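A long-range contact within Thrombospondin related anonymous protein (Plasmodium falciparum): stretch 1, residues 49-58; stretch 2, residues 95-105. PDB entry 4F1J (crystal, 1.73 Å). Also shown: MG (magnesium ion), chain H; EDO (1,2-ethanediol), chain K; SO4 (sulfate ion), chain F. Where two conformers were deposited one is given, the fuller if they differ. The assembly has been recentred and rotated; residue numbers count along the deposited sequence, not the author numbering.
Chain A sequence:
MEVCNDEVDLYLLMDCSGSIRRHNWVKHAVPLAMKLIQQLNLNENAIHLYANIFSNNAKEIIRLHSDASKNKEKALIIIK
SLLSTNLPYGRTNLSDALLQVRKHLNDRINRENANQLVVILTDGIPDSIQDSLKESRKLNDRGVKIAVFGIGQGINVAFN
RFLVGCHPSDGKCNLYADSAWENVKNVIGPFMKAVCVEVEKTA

Stretch 1 49-58: LYANIFSNNA
Stretch 2 (95-105) SDALLQVRKHL

Residues 49-54 form an extended strand (phi/psi from -91/140 at Leu49 to -147/134 at Phe54), and residues 95-105 are helical throughout (phi/psi from -63/-36 at Ser95 to -70/-48 at Leu105). The two run nearly antiparallel, at 156°, with axes 8.6 Å apart at closest approach. In register, Tyr50 CA lies 9.0 Å from Val101 CA. Beyond a turn, where Ser55 (-144/-88) donates from N to Asn57 O (3.1 Å), the chain comes closer: Ala58 CA is 4.9 Å from Ala97 CA.

Strand alternation directs Tyr50, Asn52 and Phe54 toward the helix. Tyr50 (chi1 t, chi2 -87°) brings CE2 to 3.3 Å from His104 CE1, the rings oblique with planes at 75°. His104 (chi1 m, chi2 71°) is held by its ND1 donating to Gln100 O at 2.7 Å. Asn52 (chi1 p, chi2 35°) donates from ND2 to Tyr50 OH (3.0 Å), linking two residues on the same strand face. Phe54 (chi1 p, chi2 -88°) packs CD1 against Ala97 CB at 3.7 Å.

The sole direct hydrogen bond across the contact is nearly linear (174°): Ala58 N to Asp96 OD2, 2.8 Å, with Asp96 at chi1 t. A water bridges the same carboxylate oxygen to Ala58 O. Ala58 CB meets Ala97 CA at 3.6 Å, a closeness consistent with two small side chains.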

# COMPACT_ATOMS: atom_id res chain seq x y z
N LEU A 49 1.66 5.32 10.06
CA LEU A 49 2.14 4.60 8.89
C LEU A 49 3.06 3.45 9.20
O LEU A 49 3.94 3.55 10.05
CB LEU A 49 2.90 5.58 7.97
CG LEU A 49 3.43 5.03 6.65
CD1 LEU A 49 2.29 4.72 5.70
CD2 LEU A 49 4.40 6.10 6.09
N TYR A 50 2.86 2.36 8.46
CA TYR A 50 3.81 1.26 8.35
C TYR A 50 4.13 1.16 6.86
O TYR A 50 3.28 1.44 6.02
CB TYR A 50 3.17 -0.04 8.80
CG TYR A 50 3.88 -1.31 8.32
CD1 TYR A 50 3.58 -1.89 7.06
CD2 TYR A 50 4.86 -1.91 9.11
CE1 TYR A 50 4.22 -3.07 6.66
CE2 TYR A 50 5.52 -3.07 8.68
CZ TYR A 50 5.19 -3.63 7.45
OH TYR A 50 5.85 -4.80 7.06
N ALA A 51 5.35 0.78 6.54
CA ALA A 51 5.70 0.60 5.13
C ALA A 51 6.61 -0.58 4.97
O ALA A 51 7.55 -0.78 5.74
CB ALA A 51 6.36 1.87 4.52
N ASN A 52 6.31 -1.39 3.96
CA ASN A 52 7.28 -2.37 3.48
C ASN A 52 7.41 -2.30 1.98
O ASN A 52 6.58 -1.70 1.30
CB ASN A 52 7.03 -3.81 3.99
CG ASN A 52 5.82 -4.53 3.39
OD1 ASN A 52 5.48 -4.37 2.22
ND2 ASN A 52 5.19 -5.38 4.21
N ILE A 53 8.52 -2.86 1.49
CA ILE A 53 8.65 -3.13 0.05
C ILE A 53 8.55 -4.63 -0.12
O ILE A 53 8.89 -5.39 0.81
CB ILE A 53 9.96 -2.58 -0.51
CG1 ILE A 53 11.16 -3.10 0.27
CG2 ILE A 53 9.93 -1.04 -0.49
CD1 ILE A 53 12.53 -2.68 -0.31
N PHE A 54 8.12 -5.07 -1.29
CA PHE A 54 8.05 -6.50 -1.54
C PHE A 54 8.33 -6.83 -3.00
O PHE A 54 7.84 -6.17 -3.93
CB PHE A 54 6.71 -7.10 -1.07
CG PHE A 54 5.54 -6.72 -1.93
CD1 PHE A 54 4.83 -5.57 -1.67
CD2 PHE A 54 5.13 -7.51 -2.99
CE1 PHE A 54 3.75 -5.20 -2.44
CE2 PHE A 54 4.06 -7.11 -3.79
CZ PHE A 54 3.39 -5.95 -3.52
N SER A 55 9.17 -7.83 -3.19
CA SER A 55 9.37 -8.42 -4.50
C SER A 55 9.59 -9.91 -4.24
O SER A 55 8.63 -10.67 -4.20
CB SER A 55 10.48 -7.70 -5.29
OG SER A 55 11.73 -7.77 -4.67
N ASN A 56 10.84 -10.34 -4.01
CA ASN A 56 11.10 -11.74 -3.65
C ASN A 56 10.49 -12.07 -2.30
O ASN A 56 9.98 -13.16 -2.08
CB ASN A 56 12.62 -12.02 -3.65
CG ASN A 56 13.24 -11.98 -5.05
OD1 ASN A 56 12.53 -12.02 -6.06
ND2 ASN A 56 14.58 -11.91 -5.11
N ASN A 57 10.59 -11.10 -1.39
CA ASN A 57 10.08 -11.16 -0.02
C ASN A 57 9.67 -9.76 0.40
O ASN A 57 9.96 -8.79 -0.31
CB ASN A 57 11.18 -11.67 0.92
CG ASN A 57 11.67 -13.06 0.54
OD1 ASN A 57 10.97 -14.04 0.75
ND2 ASN A 57 12.87 -13.13 -0.04
N ALA A 58 8.97 -9.65 1.53
CA ALA A 58 8.69 -8.35 2.14
C ALA A 58 9.83 -7.89 3.06
O ALA A 58 10.42 -8.69 3.78
CB ALA A 58 7.38 -8.42 2.92
N SER A 95 1.83 -12.09 -1.09
CA SER A 95 1.33 -12.85 0.05
C SER A 95 2.26 -12.71 1.27
O SER A 95 1.76 -12.59 2.39
CB SER A 95 1.07 -14.32 -0.33
OG SER A 95 2.27 -14.99 -0.69
N ASP A 96 3.56 -12.63 1.07
CA ASP A 96 4.50 -12.37 2.17
C ASP A 96 4.32 -10.96 2.77
O ASP A 96 4.41 -10.78 3.99
CB ASP A 96 5.96 -12.55 1.73
CG ASP A 96 6.92 -12.59 2.91
OD1 ASP A 96 6.64 -13.33 3.87
OD2 ASP A 96 7.94 -11.87 2.90
N ALA A 97 4.13 -9.97 1.91
CA ALA A 97 3.83 -8.61 2.36
C ALA A 97 2.56 -8.56 3.24
O ALA A 97 2.52 -7.90 4.27
CB ALA A 97 3.65 -7.72 1.15
N LEU A 98 1.50 -9.20 2.77
CA LEU A 98 0.23 -9.26 3.52
C LEU A 98 0.40 -10.06 4.83
O LEU A 98 -0.17 -9.71 5.87
CB LEU A 98 -0.86 -9.90 2.64
CG LEU A 98 -1.33 -9.10 1.43
CD1 LEU A 98 -2.18 -10.02 0.51
CD2 LEU A 98 -2.11 -7.84 1.87
N LEU A 99 1.19 -11.13 4.76
CA LEU A 99 1.54 -11.89 5.96
C LEU A 99 2.18 -11.01 7.06
O LEU A 99 1.89 -11.16 8.24
CB LEU A 99 2.47 -13.05 5.61
CG LEU A 99 3.03 -13.88 6.79
CD1 LEU A 99 1.91 -14.46 7.64
CD2 LEU A 99 3.91 -14.96 6.21
N GLN A 100 3.03 -10.07 6.67
CA GLN A 100 3.68 -9.20 7.68
C GLN A 100 2.65 -8.34 8.38
O GLN A 100 2.76 -8.10 9.59
CB GLN A 100 4.76 -8.33 7.05
CG GLN A 100 5.88 -9.12 6.35
CD GLN A 100 6.35 -10.33 7.13
OE1 GLN A 100 6.79 -10.22 8.28
NE2 GLN A 100 6.22 -11.52 6.53
N VAL A 101 1.65 -7.89 7.62
CA VAL A 101 0.54 -7.14 8.23
C VAL A 101 -0.21 -8.01 9.24
O VAL A 101 -0.47 -7.59 10.37
CB VAL A 101 -0.41 -6.59 7.20
CG1 VAL A 101 -1.62 -5.94 7.88
CG2 VAL A 101 0.33 -5.57 6.30
N ARG A 102 -0.54 -9.24 8.84
CA ARG A 102 -1.26 -10.14 9.73
C ARG A 102 -0.43 -10.45 10.96
O ARG A 102 -0.99 -10.67 12.01
CB ARG A 102 -1.67 -11.41 8.98
CG ARG A 102 -2.61 -12.35 9.76
CD ARG A 102 -3.22 -13.39 8.81
NE ARG A 102 -2.22 -14.26 8.22
CZ ARG A 102 -1.86 -15.44 8.70
NH1 ARG A 102 -2.40 -15.90 9.81
NH2 ARG A 102 -0.94 -16.17 8.07
N LYS A 103 0.91 -10.45 10.86
CA LYS A 103 1.76 -10.69 12.04
C LYS A 103 1.63 -9.52 13.03
O LYS A 103 1.60 -9.75 14.24
CB LYS A 103 3.23 -10.93 11.64
CG LYS A 103 3.48 -12.30 11.07
CD LYS A 103 4.88 -12.36 10.47
N HIS A 104 1.54 -8.28 12.53
CA HIS A 104 1.27 -7.14 13.42
C HIS A 104 -0.02 -7.38 14.20
O HIS A 104 -0.09 -7.12 15.41
CB HIS A 104 1.15 -5.81 12.66
CG HIS A 104 2.45 -5.28 12.15
ND1 HIS A 104 3.15 -5.86 11.11
CD2 HIS A 104 3.19 -4.21 12.54
CE1 HIS A 104 4.25 -5.17 10.88
NE2 HIS A 104 4.30 -4.15 11.73
N LEU A 105 -1.05 -7.85 13.51
CA LEU A 105 -2.37 -8.04 14.14
C LEU A 105 -2.29 -9.19 15.13
O LEU A 105 -2.75 -9.06 16.27
CB LEU A 105 -3.45 -8.31 13.09
CG LEU A 105 -3.53 -7.23 11.99
CD1 LEU A 105 -4.64 -7.50 10.96
CD2 LEU A 105 -3.68 -5.86 12.60
MG MG H . 2.76 -16.85 0.26
C1 EDO K . 13.29 -7.78 -2.04
O1 EDO K . 12.83 -9.10 -1.80
C2 EDO K . 12.42 -6.82 -1.29
O2 EDO K . 12.63 -7.13 0.08
S SO4 F . -5.12 -15.42 11.87
O1 SO4 F . -5.72 -14.42 11.01
O2 SO4 F . -3.84 -14.95 12.40
O3 SO4 F . -6.00 -15.71 12.99
O4 SO4 F . -4.94 -16.66 11.11
O HOH W 1 9.74 -11.41 4.75
O HOH W 2 4.73 -16.20 -0.30
O HOH W 3 2.90 -15.96 2.06
O HOH W 4 3.50 -18.56 1.20
O HOH W 5 2.67 -17.62 -1.59